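Side-chain contacts in racemase (Pseudovibrio sp. JE062, PDB 3MKC), which is a racemase by name, of the mandelate racemase and muconate lactonizing enzyme family, pairing an N-terminal domain with an enolase-type barrel domain: residues 13-18 with 70-75; 175-180 with 236-241; 193-198 with 206-211; 261-266 with 273-278; 299-304 with 309-314. All coordinates share one frame; numbering follows the deposited sequence.

Interaction 1: 13-18 with 70-75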
# COMPACT_ATOMS: atom_id res chain seq x y z
N LYS A 13 9.38 20.49 -14.33
CA LYS A 13 8.79 21.77 -14.70
C LYS A 13 7.53 22.06 -13.89
O LYS A 13 7.29 23.20 -13.49
CB LYS A 13 8.45 21.77 -16.20
CG LYS A 13 7.79 23.06 -16.67
CD LYS A 13 7.52 23.00 -18.16
CE LYS A 13 6.83 24.25 -18.67
NZ LYS A 13 6.72 24.21 -20.16
N SER A 14 6.72 21.03 -13.65
CA SER A 14 5.50 21.23 -12.90
C SER A 14 5.05 19.98 -12.15
O SER A 14 5.43 18.86 -12.48
CB SER A 14 4.37 21.68 -13.83
OG SER A 14 3.96 20.63 -14.69
N ILE A 15 4.22 20.21 -11.14
CA ILE A 15 3.67 19.13 -10.35
C ILE A 15 2.21 19.47 -10.12
O ILE A 15 1.87 20.49 -9.51
CB ILE A 15 4.39 18.98 -8.99
CG1 ILE A 15 5.85 18.58 -9.23
CG2 ILE A 15 3.69 17.92 -8.14
CD1 ILE A 15 6.65 18.33 -7.96
N GLU A 16 1.34 18.61 -10.65
CA GLU A 16 -0.09 18.81 -10.56
C GLU A 16 -0.79 17.72 -9.74
O GLU A 16 -0.57 16.53 -9.95
CB GLU A 16 -0.68 18.86 -11.97
CG GLU A 16 -2.19 18.80 -12.05
CD GLU A 16 -2.71 19.00 -13.47
OE1 GLU A 16 -2.12 18.43 -14.41
OE2 GLU A 16 -3.72 19.72 -13.64
N PHE A 17 -1.63 18.16 -8.81
CA PHE A 17 -2.39 17.25 -7.98
C PHE A 17 -3.78 17.21 -8.61
O PHE A 17 -4.46 18.23 -8.69
CB PHE A 17 -2.44 17.75 -6.54
CG PHE A 17 -1.24 17.34 -5.72
CD1 PHE A 17 -1.35 16.35 -4.75
CD2 PHE A 17 0.01 17.91 -5.95
CE1 PHE A 17 -0.24 15.93 -4.01
CE2 PHE A 17 1.14 17.50 -5.22
CZ PHE A 17 1.01 16.50 -4.25
N ILE A 18 -4.20 16.03 -9.04
CA ILE A 18 -5.48 15.88 -9.72
C ILE A 18 -6.51 15.05 -8.99
O ILE A 18 -6.47 13.82 -9.02
CB ILE A 18 -5.26 15.26 -11.12
CG1 ILE A 18 -4.29 16.13 -11.91
CG2 ILE A 18 -6.60 15.11 -11.84
CD1 ILE A 18 -3.80 15.49 -13.19
N ASN A 70 5.36 25.20 0.45
CA ASN A 70 4.45 24.47 -0.41
C ASN A 70 5.25 23.20 -0.75
O ASN A 70 6.45 23.27 -1.02
CB ASN A 70 4.15 25.27 -1.68
CG ASN A 70 3.31 24.50 -2.66
OD1 ASN A 70 3.82 23.62 -3.37
ND2 ASN A 70 2.01 24.79 -2.70
N ILE A 71 4.59 22.04 -0.73
CA ILE A 71 5.25 20.76 -0.98
C ILE A 71 5.99 20.64 -2.31
O ILE A 71 7.10 20.11 -2.37
CB ILE A 71 4.25 19.58 -0.84
CG1 ILE A 71 4.94 18.23 -1.08
CG2 ILE A 71 3.11 19.74 -1.82
CD1 ILE A 71 5.98 17.89 -0.07
N THR A 72 5.38 21.14 -3.38
CA THR A 72 5.99 21.04 -4.70
C THR A 72 7.17 21.97 -4.93
O THR A 72 8.03 21.70 -5.75
CB THR A 72 4.97 21.34 -5.80
OG1 THR A 72 4.68 22.74 -5.80
CG2 THR A 72 3.69 20.57 -5.55
N GLU A 73 7.22 23.07 -4.18
CA GLU A 73 8.27 24.06 -4.35
C GLU A 73 9.70 23.51 -4.37
O GLU A 73 10.49 23.87 -5.23
CB GLU A 73 8.15 25.13 -3.27
CG GLU A 73 8.96 26.38 -3.56
CD GLU A 73 8.81 27.43 -2.47
OE1 GLU A 73 7.66 27.83 -2.18
OE2 GLU A 73 9.84 27.86 -1.90
N LYS A 74 10.02 22.63 -3.43
CA LYS A 74 11.37 22.09 -3.38
C LYS A 74 11.69 21.01 -4.41
O LYS A 74 12.83 20.53 -4.47
CB LYS A 74 11.67 21.58 -1.97
CG LYS A 74 11.64 22.67 -0.91
CD LYS A 74 12.76 23.69 -1.13
CE LYS A 74 12.63 24.85 -0.16
NZ LYS A 74 13.77 25.80 -0.25
N ALA A 75 10.71 20.63 -5.22
CA ALA A 75 10.88 19.62 -6.25
C ALA A 75 11.05 20.28 -7.62
O ALA A 75 11.84 19.83 -8.45
CB ALA A 75 9.69 18.68 -6.27

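Interaction 2: 175-180 with 236-241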
# COMPACT_ATOMS: atom_id res chain seq x y z
N ALA A 175 -2.40 -16.74 -1.82
CA ALA A 175 -2.86 -16.28 -0.52
C ALA A 175 -3.97 -15.24 -0.64
O ALA A 175 -3.98 -14.44 -1.58
CB ALA A 175 -1.69 -15.70 0.28
N VAL A 176 -4.88 -15.24 0.32
CA VAL A 176 -5.99 -14.30 0.33
C VAL A 176 -6.22 -13.76 1.74
O VAL A 176 -5.89 -14.41 2.73
CB VAL A 176 -7.29 -14.97 -0.15
CG1 VAL A 176 -7.13 -15.45 -1.60
CG2 VAL A 176 -7.64 -16.14 0.76
N LYS A 177 -6.79 -12.57 1.82
CA LYS A 177 -7.09 -11.97 3.11
C LYS A 177 -8.59 -11.74 3.20
O LYS A 177 -9.19 -11.22 2.27
CB LYS A 177 -6.37 -10.63 3.28
CG LYS A 177 -6.59 -10.00 4.65
CD LYS A 177 -5.65 -8.83 4.91
CE LYS A 177 -6.02 -7.60 4.09
NZ LYS A 177 -5.08 -6.47 4.34
N VAL A 178 -9.18 -12.16 4.31
CA VAL A 178 -10.61 -11.98 4.53
C VAL A 178 -10.74 -10.97 5.66
O VAL A 178 -9.76 -10.68 6.34
CB VAL A 178 -11.28 -13.29 4.95
CG1 VAL A 178 -11.11 -14.33 3.85
CG2 VAL A 178 -10.66 -13.79 6.25
N CYS A 179 -11.93 -10.42 5.84
CA CYS A 179 -12.15 -9.43 6.89
C CYS A 179 -13.35 -9.79 7.74
O CYS A 179 -14.23 -10.54 7.31
CB CYS A 179 -12.41 -8.05 6.30
SG CYS A 179 -11.30 -7.55 4.98
N VAL A 180 -13.38 -9.26 8.96
CA VAL A 180 -14.50 -9.46 9.86
C VAL A 180 -15.28 -8.15 9.71
O VAL A 180 -14.78 -7.09 10.09
CB VAL A 180 -14.05 -9.61 11.33
CG1 VAL A 180 -15.27 -9.75 12.24
CG2 VAL A 180 -13.17 -10.84 11.48
N PHE A 236 -1.53 -14.22 9.23
CA PHE A 236 -1.40 -13.11 10.16
C PHE A 236 -2.71 -12.54 10.67
O PHE A 236 -3.79 -12.85 10.16
CB PHE A 236 -0.50 -11.99 9.58
CG PHE A 236 -1.10 -11.19 8.43
CD1 PHE A 236 -2.38 -10.64 8.50
CD2 PHE A 236 -0.30 -10.87 7.33
CE1 PHE A 236 -2.85 -9.78 7.49
CE2 PHE A 236 -0.76 -10.02 6.31
CZ PHE A 236 -2.04 -9.47 6.39
N ALA A 237 -2.61 -11.74 11.73
CA ALA A 237 -3.75 -11.10 12.35
C ALA A 237 -3.55 -9.59 12.20
O ALA A 237 -2.67 -9.01 12.84
CB ALA A 237 -3.83 -11.47 13.81
N GLU A 238 -4.37 -8.98 11.35
CA GLU A 238 -4.30 -7.55 11.06
C GLU A 238 -5.35 -6.71 11.78
O GLU A 238 -6.47 -7.15 11.98
CB GLU A 238 -4.46 -7.35 9.55
CG GLU A 238 -4.59 -5.90 9.12
CD GLU A 238 -4.78 -5.79 7.62
OE1 GLU A 238 -4.25 -6.65 6.89
OE2 GLU A 238 -5.45 -4.83 7.17
N ALA A 239 -4.97 -5.49 12.14
CA ALA A 239 -5.88 -4.56 12.80
C ALA A 239 -6.64 -5.21 13.95
O ALA A 239 -7.87 -5.15 14.02
CB ALA A 239 -6.86 -4.00 11.78
N THR A 240 -5.90 -5.84 14.85
CA THR A 240 -6.50 -6.49 16.01
C THR A 240 -6.82 -5.44 17.07
O THR A 240 -7.96 -5.33 17.52
CB THR A 240 -5.54 -7.52 16.63
OG1 THR A 240 -4.28 -6.89 16.89
CG2 THR A 240 -5.33 -8.69 15.68
N LEU A 241 -5.82 -4.65 17.44
CA LEU A 241 -6.02 -3.62 18.45
C LEU A 241 -5.99 -2.24 17.83
O LEU A 241 -5.70 -2.09 16.65
CB LEU A 241 -4.93 -3.74 19.52
CG LEU A 241 -5.03 -5.03 20.34
CD1 LEU A 241 -3.81 -5.18 21.24
CD2 LEU A 241 -6.31 -4.99 21.16

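Interaction 3: 193-198 with 206-211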
# COMPACT_ATOMS: atom_id res chain seq x y z
N TYR A 193 -15.56 -19.05 14.98
CA TYR A 193 -16.38 -19.96 14.18
C TYR A 193 -16.28 -19.54 12.72
O TYR A 193 -16.03 -20.36 11.84
CB TYR A 193 -17.84 -19.88 14.64
CG TYR A 193 -18.81 -20.53 13.68
CD1 TYR A 193 -18.86 -21.91 13.54
CD2 TYR A 193 -19.63 -19.75 12.87
CE1 TYR A 193 -19.71 -22.51 12.62
CE2 TYR A 193 -20.49 -20.34 11.94
CZ TYR A 193 -20.52 -21.72 11.82
OH TYR A 193 -21.35 -22.31 10.90
N TYR A 194 -16.48 -18.25 12.50
CA TYR A 194 -16.42 -17.64 11.18
C TYR A 194 -15.14 -17.99 10.43
O TYR A 194 -15.17 -18.50 9.31
CB TYR A 194 -16.53 -16.13 11.36
CG TYR A 194 -16.36 -15.29 10.12
CD1 TYR A 194 -17.27 -15.36 9.07
CD2 TYR A 194 -15.33 -14.36 10.02
CE1 TYR A 194 -17.16 -14.53 7.96
CE2 TYR A 194 -15.20 -13.52 8.92
CZ TYR A 194 -16.12 -13.61 7.90
OH TYR A 194 -16.01 -12.77 6.82
N LEU A 195 -14.00 -17.71 11.06
CA LEU A 195 -12.72 -17.98 10.44
C LEU A 195 -12.51 -19.47 10.21
O LEU A 195 -11.84 -19.87 9.27
CB LEU A 195 -11.60 -17.40 11.30
CG LEU A 195 -11.69 -15.88 11.48
CD1 LEU A 195 -10.54 -15.39 12.36
CD2 LEU A 195 -11.64 -15.19 10.13
N ARG A 196 -13.09 -20.29 11.08
CA ARG A 196 -12.95 -21.73 10.91
C ARG A 196 -13.72 -22.18 9.68
O ARG A 196 -13.28 -23.08 8.95
CB ARG A 196 -13.47 -22.46 12.15
CG ARG A 196 -12.49 -22.44 13.31
CD ARG A 196 -13.09 -23.02 14.58
NE ARG A 196 -12.08 -23.12 15.62
CZ ARG A 196 -10.98 -23.87 15.51
NH1 ARG A 196 -10.78 -24.58 14.40
NH2 ARG A 196 -10.08 -23.89 16.48
N GLU A 197 -14.87 -21.55 9.44
CA GLU A 197 -15.68 -21.91 8.28
C GLU A 197 -15.02 -21.46 6.99
O GLU A 197 -15.02 -22.19 6.00
CB GLU A 197 -17.08 -21.30 8.39
CG GLU A 197 -17.87 -21.84 9.56
CD GLU A 197 -18.00 -23.35 9.53
OE1 GLU A 197 -18.66 -23.88 8.60
OE2 GLU A 197 -17.44 -24.02 10.43
N LEU A 198 -14.45 -20.27 7.00
CA LEU A 198 -13.79 -19.75 5.81
C LEU A 198 -12.55 -20.56 5.48
O LEU A 198 -12.27 -20.83 4.31
CB LEU A 198 -13.41 -18.28 6.00
CG LEU A 198 -14.59 -17.32 6.18
CD1 LEU A 198 -14.08 -15.88 6.24
CD2 LEU A 198 -15.57 -17.48 5.03
N THR A 206 -3.81 -22.85 0.56
CA THR A 206 -3.71 -21.42 0.31
C THR A 206 -3.56 -20.66 1.62
O THR A 206 -4.31 -20.89 2.56
CB THR A 206 -4.98 -20.92 -0.40
OG1 THR A 206 -5.25 -21.74 -1.55
CG2 THR A 206 -4.81 -19.48 -0.85
N ASP A 207 -2.58 -19.77 1.70
CA ASP A 207 -2.39 -18.99 2.91
C ASP A 207 -3.58 -18.07 3.12
O ASP A 207 -4.12 -17.53 2.15
CB ASP A 207 -1.11 -18.17 2.84
CG ASP A 207 0.09 -18.92 3.36
OD1 ASP A 207 0.00 -19.45 4.49
OD2 ASP A 207 1.13 -18.97 2.66
N MSE A 208 -3.97 -17.88 4.37
CA MSE A 208 -5.11 -17.03 4.69
C MSE A 208 -4.79 -16.01 5.76
O MSE A 208 -4.40 -16.37 6.87
CB MSE A 208 -6.29 -17.88 5.16
CG MSE A 208 -7.57 -17.10 5.41
SE MSE A 208 -9.07 -18.27 5.75
CE MSE A 208 -9.68 -17.58 7.42
N MSE A 209 -4.96 -14.74 5.41
CA MSE A 209 -4.71 -13.63 6.32
C MSE A 209 -6.06 -13.11 6.81
O MSE A 209 -7.08 -13.33 6.16
CB MSE A 209 -3.97 -12.50 5.61
CG MSE A 209 -2.53 -12.86 5.22
SE MSE A 209 -2.33 -13.96 3.64
CE MSE A 209 -0.75 -13.14 2.96
N VAL A 210 -6.06 -12.41 7.95
CA VAL A 210 -7.31 -11.89 8.49
C VAL A 210 -7.19 -10.44 8.96
O VAL A 210 -6.26 -10.09 9.69
CB VAL A 210 -7.81 -12.75 9.67
CG1 VAL A 210 -9.18 -12.26 10.13
CG2 VAL A 210 -7.87 -14.22 9.26
N ASP A 211 -8.16 -9.63 8.55
CA ASP A 211 -8.23 -8.22 8.91
C ASP A 211 -9.40 -8.09 9.87
O ASP A 211 -10.56 -8.27 9.48
CB ASP A 211 -8.47 -7.36 7.66
CG ASP A 211 -8.65 -5.88 7.97
OD1 ASP A 211 -8.58 -5.49 9.15
OD2 ASP A 211 -8.87 -5.10 7.02

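Interaction 4: 261-266 with 273-278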
# COMPACT_ATOMS: atom_id res chain seq x y z
N CYS A 261 0.30 -7.87 12.91
CA CYS A 261 0.64 -6.80 11.98
C CYS A 261 0.39 -5.45 12.64
O CYS A 261 -0.32 -5.36 13.63
CB CYS A 261 -0.23 -6.85 10.74
SG CYS A 261 -0.32 -8.45 9.94
N GLY A 262 0.95 -4.41 12.04
CA GLY A 262 0.73 -3.07 12.53
C GLY A 262 1.17 -2.05 11.51
O GLY A 262 1.70 -2.40 10.45
N ALA A 263 0.89 -0.78 11.80
CA ALA A 263 1.31 0.35 10.96
C ALA A 263 0.52 0.65 9.69
O ALA A 263 0.95 1.48 8.89
CB ALA A 263 2.78 0.20 10.63
N GLU A 264 -0.62 0.00 9.51
CA GLU A 264 -1.43 0.24 8.32
C GLU A 264 -1.68 1.73 8.06
O GLU A 264 -1.59 2.18 6.92
CB GLU A 264 -2.79 -0.46 8.45
CG GLU A 264 -3.85 0.12 7.51
CD GLU A 264 -5.17 -0.61 7.55
OE1 GLU A 264 -5.72 -0.80 8.65
OE2 GLU A 264 -5.67 -1.00 6.47
N MSE A 265 -1.99 2.49 9.11
CA MSE A 265 -2.29 3.91 8.94
C MSE A 265 -1.16 4.88 9.27
O MSE A 265 -1.34 6.10 9.22
CB MSE A 265 -3.51 4.28 9.78
CG MSE A 265 -4.75 3.42 9.52
SE MSE A 265 -6.30 4.03 10.48
CE MSE A 265 -6.08 3.06 12.10
N SER A 266 0.00 4.33 9.59
CA SER A 266 1.17 5.14 9.97
C SER A 266 1.83 5.89 8.81
O SER A 266 1.50 5.67 7.65
CB SER A 266 2.22 4.23 10.59
OG SER A 266 2.74 3.37 9.59
N GLU A 273 9.56 2.50 12.97
CA GLU A 273 10.56 2.03 13.91
C GLU A 273 9.93 1.76 15.27
O GLU A 273 10.26 0.78 15.93
CB GLU A 273 11.69 3.06 14.06
CG GLU A 273 12.80 2.64 15.01
CD GLU A 273 12.46 2.92 16.47
OE1 GLU A 273 11.94 4.02 16.76
OE2 GLU A 273 12.71 2.04 17.33
N GLU A 274 9.00 2.62 15.69
CA GLU A 274 8.35 2.44 16.98
C GLU A 274 7.48 1.18 16.93
O GLU A 274 7.38 0.44 17.92
CB GLU A 274 7.51 3.68 17.34
CG GLU A 274 6.81 3.59 18.68
CD GLU A 274 6.04 4.85 19.05
OE1 GLU A 274 5.58 5.57 18.14
OE2 GLU A 274 5.89 5.11 20.26
N TRP A 275 6.84 0.91 15.80
CA TRP A 275 6.04 -0.30 15.69
C TRP A 275 6.94 -1.52 15.84
O TRP A 275 6.56 -2.52 16.44
CB TRP A 275 5.34 -0.38 14.34
CG TRP A 275 4.05 0.35 14.31
CD1 TRP A 275 3.84 1.63 13.86
CD2 TRP A 275 2.78 -0.14 14.73
NE1 TRP A 275 2.51 1.95 13.98
CE2 TRP A 275 1.84 0.89 14.51
CE3 TRP A 275 2.34 -1.36 15.28
CZ2 TRP A 275 0.48 0.74 14.81
CZ3 TRP A 275 0.98 -1.50 15.59
CH2 TRP A 275 0.07 -0.46 15.35
N ILE A 276 8.15 -1.44 15.30
CA ILE A 276 9.07 -2.56 15.39
C ILE A 276 9.57 -2.81 16.81
O ILE A 276 9.44 -3.92 17.34
CB ILE A 276 10.31 -2.35 14.49
CG1 ILE A 276 9.92 -2.48 13.02
CG2 ILE A 276 11.40 -3.37 14.84
CD1 ILE A 276 11.06 -2.16 12.06
N THR A 277 10.15 -1.79 17.43
CA THR A 277 10.71 -1.95 18.77
C THR A 277 9.73 -1.96 19.93
O THR A 277 9.90 -2.72 20.88
CB THR A 277 11.78 -0.88 19.06
OG1 THR A 277 11.16 0.41 19.08
CG2 THR A 277 12.85 -0.90 17.98
N LYS A 278 8.70 -1.12 19.87
CA LYS A 278 7.72 -1.06 20.96
C LYS A 278 6.54 -1.99 20.71
O LYS A 278 6.05 -2.65 21.62
CB LYS A 278 7.21 0.37 21.15
CG LYS A 278 6.35 0.55 22.40
CD LYS A 278 5.61 1.88 22.39
CE LYS A 278 5.94 2.72 23.61
NZ LYS A 278 7.32 3.28 23.56

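Interaction 5: 299-304 with 309-314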
# COMPACT_ATOMS: atom_id res chain seq x y z
N ARG A 299 13.53 2.44 2.99
CA ARG A 299 14.22 2.59 4.27
C ARG A 299 13.54 1.75 5.33
O ARG A 299 14.20 1.10 6.15
CB ARG A 299 14.24 4.06 4.71
CG ARG A 299 15.30 4.87 3.97
CD ARG A 299 15.44 6.26 4.55
NE ARG A 299 14.33 7.13 4.18
CZ ARG A 299 14.42 8.14 3.32
NH1 ARG A 299 15.58 8.40 2.73
NH2 ARG A 299 13.37 8.90 3.06
N ILE A 300 12.21 1.77 5.31
CA ILE A 300 11.42 1.01 6.26
C ILE A 300 11.68 -0.49 6.14
O ILE A 300 11.81 -1.19 7.14
CB ILE A 300 9.93 1.28 6.04
CG1 ILE A 300 9.62 2.72 6.44
CG2 ILE A 300 9.09 0.27 6.82
CD1 ILE A 300 8.20 3.15 6.12
N THR A 301 11.75 -0.98 4.91
CA THR A 301 11.96 -2.40 4.71
C THR A 301 13.35 -2.90 5.08
O THR A 301 13.51 -3.98 5.64
CB THR A 301 11.64 -2.81 3.26
OG1 THR A 301 10.30 -2.40 2.94
CG2 THR A 301 11.73 -4.32 3.09
N GLU A 302 14.38 -2.11 4.77
CA GLU A 302 15.74 -2.52 5.09
C GLU A 302 15.89 -2.55 6.60
O GLU A 302 16.59 -3.41 7.13
CB GLU A 302 16.76 -1.58 4.44
CG GLU A 302 16.69 -1.63 2.90
CD GLU A 302 17.86 -0.95 2.19
OE1 GLU A 302 18.48 -0.03 2.76
OE2 GLU A 302 18.15 -1.34 1.04
N MSE A 303 15.22 -1.63 7.28
CA MSE A 303 15.26 -1.59 8.75
C MSE A 303 14.51 -2.81 9.27
O MSE A 303 14.94 -3.47 10.23
CB MSE A 303 14.59 -0.31 9.26
CG MSE A 303 14.31 -0.30 10.79
SE MSE A 303 13.57 1.33 11.52
CE MSE A 303 12.02 1.41 10.46
N ALA A 304 13.39 -3.09 8.63
CA ALA A 304 12.56 -4.22 9.02
C ALA A 304 13.33 -5.53 8.88
O ALA A 304 13.37 -6.34 9.80
CB ALA A 304 11.30 -4.27 8.17
N VAL A 309 11.49 -8.39 10.62
CA VAL A 309 10.11 -7.95 10.44
C VAL A 309 9.78 -7.91 8.95
O VAL A 309 10.53 -7.33 8.17
CB VAL A 309 9.91 -6.55 11.05
CG1 VAL A 309 8.55 -5.99 10.69
CG2 VAL A 309 10.06 -6.64 12.57
N GLN A 310 8.67 -8.52 8.58
CA GLN A 310 8.24 -8.53 7.18
C GLN A 310 7.50 -7.26 6.86
O GLN A 310 6.93 -6.62 7.75
CB GLN A 310 7.29 -9.70 6.92
CG GLN A 310 7.85 -11.06 7.24
CD GLN A 310 6.98 -12.18 6.70
OE1 GLN A 310 5.76 -12.04 6.61
NE2 GLN A 310 7.60 -13.30 6.34
N VAL A 311 7.49 -6.89 5.58
CA VAL A 311 6.75 -5.71 5.16
C VAL A 311 5.88 -6.09 3.97
O VAL A 311 6.35 -6.65 2.99
CB VAL A 311 7.67 -4.56 4.73
CG1 VAL A 311 6.82 -3.36 4.30
CG2 VAL A 311 8.59 -4.17 5.89
N MSE A 312 4.59 -5.80 4.10
CA MSE A 312 3.61 -6.04 3.04
C MSE A 312 2.83 -4.74 3.07
O MSE A 312 1.86 -4.61 3.80
CB MSE A 312 2.69 -7.22 3.39
CG MSE A 312 3.38 -8.58 3.33
SE MSE A 312 2.15 -10.04 3.44
CE MSE A 312 3.44 -11.43 3.54
N PRO A 313 3.27 -3.76 2.27
CA PRO A 313 2.60 -2.46 2.23
C PRO A 313 1.11 -2.51 1.93
O PRO A 313 0.68 -3.22 1.02
CB PRO A 313 3.38 -1.70 1.16
CG PRO A 313 4.74 -2.33 1.21
CD PRO A 313 4.40 -3.79 1.32
N HIS A 314 0.34 -1.76 2.71
CA HIS A 314 -1.09 -1.70 2.50
C HIS A 314 -1.28 -1.16 1.09
O HIS A 314 -0.60 -0.22 0.67
CB HIS A 314 -1.73 -0.75 3.51
CG HIS A 314 -3.18 -0.47 3.25
ND1 HIS A 314 -4.15 -1.44 3.40
CD2 HIS A 314 -3.82 0.66 2.88
CE1 HIS A 314 -5.33 -0.91 3.12
NE2 HIS A 314 -5.16 0.36 2.80

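Interaction 1: 13-18 with 70-75
I15 and T72 carry most of this contact, their side chains sliding past each other in opposite senses. I15 divides its two branches between two partners. With CG1 beside the backbone N and anti to the carbonyl carbon (chi1 -64°), CG2 falls anti to the backbone N and meets the methyl of T72, with I15 CG2 to T72 CG2 at 3.7 Å. The other branch runs out extended, so that I15 CD1 presses on A75 CB at 3.5 Å, tighter than an ordinary van der Waals approach. F17, two residues further along the same side of the strand, adds a lighter touch: F17 CE2 stands 4.0 Å from T72 CG2, the methyl arriving obliquely.

This is where the outermost strand 12-22 of the three-stranded antiparallel sheet in the N-terminal domain meets the loop that leads to helix 83-93. Just upstream of I15, K13 and S14 both face T37 in a classic beta bulge.

T72 turns its methyl to the strand while its hydroxyl is engaged on its own loop. N70 OD1 accepts from T72 N at 2.9 Å, which makes an Asx turn, and from T72 OG1 at 2.7 Å as well, and the two donors reach that oxygen from opposite faces of the amide plane. The amide is gripped at its other end too, since N70 ND2 gives hydrogen bonds to A59 O and I61 O. Beyond T72, the F17 ring is buried among I55, L56 and A59 of helix 52-59 and A106 and I110 of helix 102-122, while A75 leans on I86.

Interaction 2: 175-180 with 236-241
K177 brings its CD methylene against F236, meeting the ring obliquely, with K177 CD 3.9 Å from F236 CE1 and 4.0 Å from F236 CZ. A bend in the lysine chain (chi3 73°) then turns the ammonium toward E238, whose extended side chain meets it at about a right angle. The resulting salt bridge joins K177 NZ to E238 OE1 at 2.7 Å and uses the syn lone pair of that oxygen; E238 OE2 is further from K177 NZ, at 3.3 Å.

Strands 175-179 and 236-238 are not neighbours: strand 207-211 runs parallel between them in the barrel sheet, and the backbones of K177 and F236 stay 9.1 Å apart from CA to CA. The gap is spanned by long side chains, in the buried interior of an enolase-type barrel.

The bridge has a second shell. K177 NZ is also hydrogen-bonded to Y141 OH, with E339 as a long, weak ionic partner, and E238 OE1 takes a weak hydrogen bond from Q285 NE2. On the remaining oxygen, E238 OE2 lies close to the like-charged D211 OD2.

Interaction 3: 193-198 with 206-211
L195 and V210 reach toward each other tip to tip, and this pair opens the apolar part of the contact. L195 CD2 rests between the two methyls of V210, 3.8 Å from V210 CG1 and 4.0 Å from V210 CG2, and L195 CD1 adds a looser touch on V210 CG1. The second apolar cluster gathers round the end of M208, a selenomethionine. Its CG lies anti to the backbone N (chi1 -176°) and the next bond is extended as well, which carries the selenium across to the helix; a bend about the last torsion then sets the terminal methyl between two leucines. M208 CE lies 4.1 Å from L195 CD2 and also 4.1 Å from L198 CB.

A different kind of neighbour is the main chain. M208 CE comes to 3.7 Å from L195 O, so the methyl packs on a helix carbonyl as well as on side chains.

Within the helix, L198 CD1 covers a face of the Y194 ring near its rim. The Y194 hydroxyl is hydrogen-bonded to C179 O, and R196, turned away from the strand, forms a salt bridge with D231.

Helix 188-202 is the crossover helix of the beta-alpha-beta unit between parallel strands 175-179 and 207-211. Over these short segments the helix and strand axes approach to 10.9 Å and run nearly antiparallel, at 152°. With no hydrogen bond and no charge pair between the two segments, their fit should depend on the shape of apolar groups and on dispersion.

Interaction 4: 261-266 with 273-278
W275 spreads one face of its indole over the backbone of G262 and A263. Its CG stands anti to the carbonyl carbon, beside the backbone N (chi1 -85°), and the ring is turned roughly perpendicular to the plane of that first bend (chi2 96°), which presents the flat of the indole to the strand end. The A263 amide N sits over the middle of the bicycle, with A263 N to W275 CE2 at 3.3 Å. On either side of it a CH-pi contact forms. The A263 methyl lies almost on the normal of the five-membered ring, 3.7 Å from A263 CB to the centroid and 11° off axis, while G262 CA stands 3.8 Å from the centroid of the six-membered ring. With no side chain on G262, the alpha carbon itself meets the aromatic face.

A263 has a positive phi and begins a type I turn that ends at S266. There S266 OG points back over its own turn and gives a hydrogen bond of 2.7 Å to A263 O, an oxygen that S266 N also uses. S266 CB comes obliquely to 4.1 Å from W275 NE1. H243 and H249 meet the indole edge-to-face.

Strand 261-262, this turn and helix 268-277 form the first part of a beta-alpha-beta unit completed by strand 283-284, the repeating element of a TIM-type barrel.

Interaction 5: 299-304 with 309-314
The peptide carbonyl of A304 is met by V309 N from above its plane, 48° out of it and so not along a lone pair. The hydrogen bond is nevertheless of normal length and fairly straight, 2.9 Å from V309 N to A304 O with an N-H...O angle of 160°. A second flat group, the carbonyl of V309, brings its oxygen against the A304 methyl: V309 O lies 3.2 Å from A304 CB. That oxygen is satisfied by N334 ND2, and the same asparagine takes a bond from V311 N through its OD1.

Two valine side chains of the strand segment also meet the A304 methyl. V309 CB stands 3.9 Å away from A304 CB, and V311 CG2 comes to 3.5 Å from it. V311 has CG1 anti to its backbone N, which leaves CG2 as the branch that fits between A304 and T301. At the T301 end, V311 CG2 packs on T301 OG1 at 3.8 Å. This is plain packing, since that hydroxyl is hydrogen-bonded to L297 O one turn back in the helix and to Y328 OH.

Helix 293-306 is the crossover between the parallel strands 283-284 and 310-311, and the bond from V309 N to A304 O ties the last turn of the helix to the start of the strand segment. L284 of the neighbouring strand touches both I300 and V309; R269 and A272 of helix 268-277 touch I300, and Y328 of helix 319-331 touches V311.

Overall arrangement
Interactions 2 to 5 all belong to the barrel domain, whereas interaction 1 lies in the N-terminal domain, its centre 27 to 43 Å from theirs. Interactions 2 and 3 share one sheet: E238 N and V210 O, 2.7 Å apart, probably form a hydrogen bond. Interaction 4 continues the circuit, with C261 SG 3.2 Å from F236 CG, and interaction 5 follows, with I276 CD1 4.0 Å from A304 CA. Carboxylates converge at the strand ends: E238 OE2 is 3.9 Å from E264 OE2, which lies 3.4 Å from H314 CE1. D211, E238 and E264, at or just past successive strand ends, are placed like the metal-binding carboxylates of enolase superfamily relatives, consistent with a similar site here.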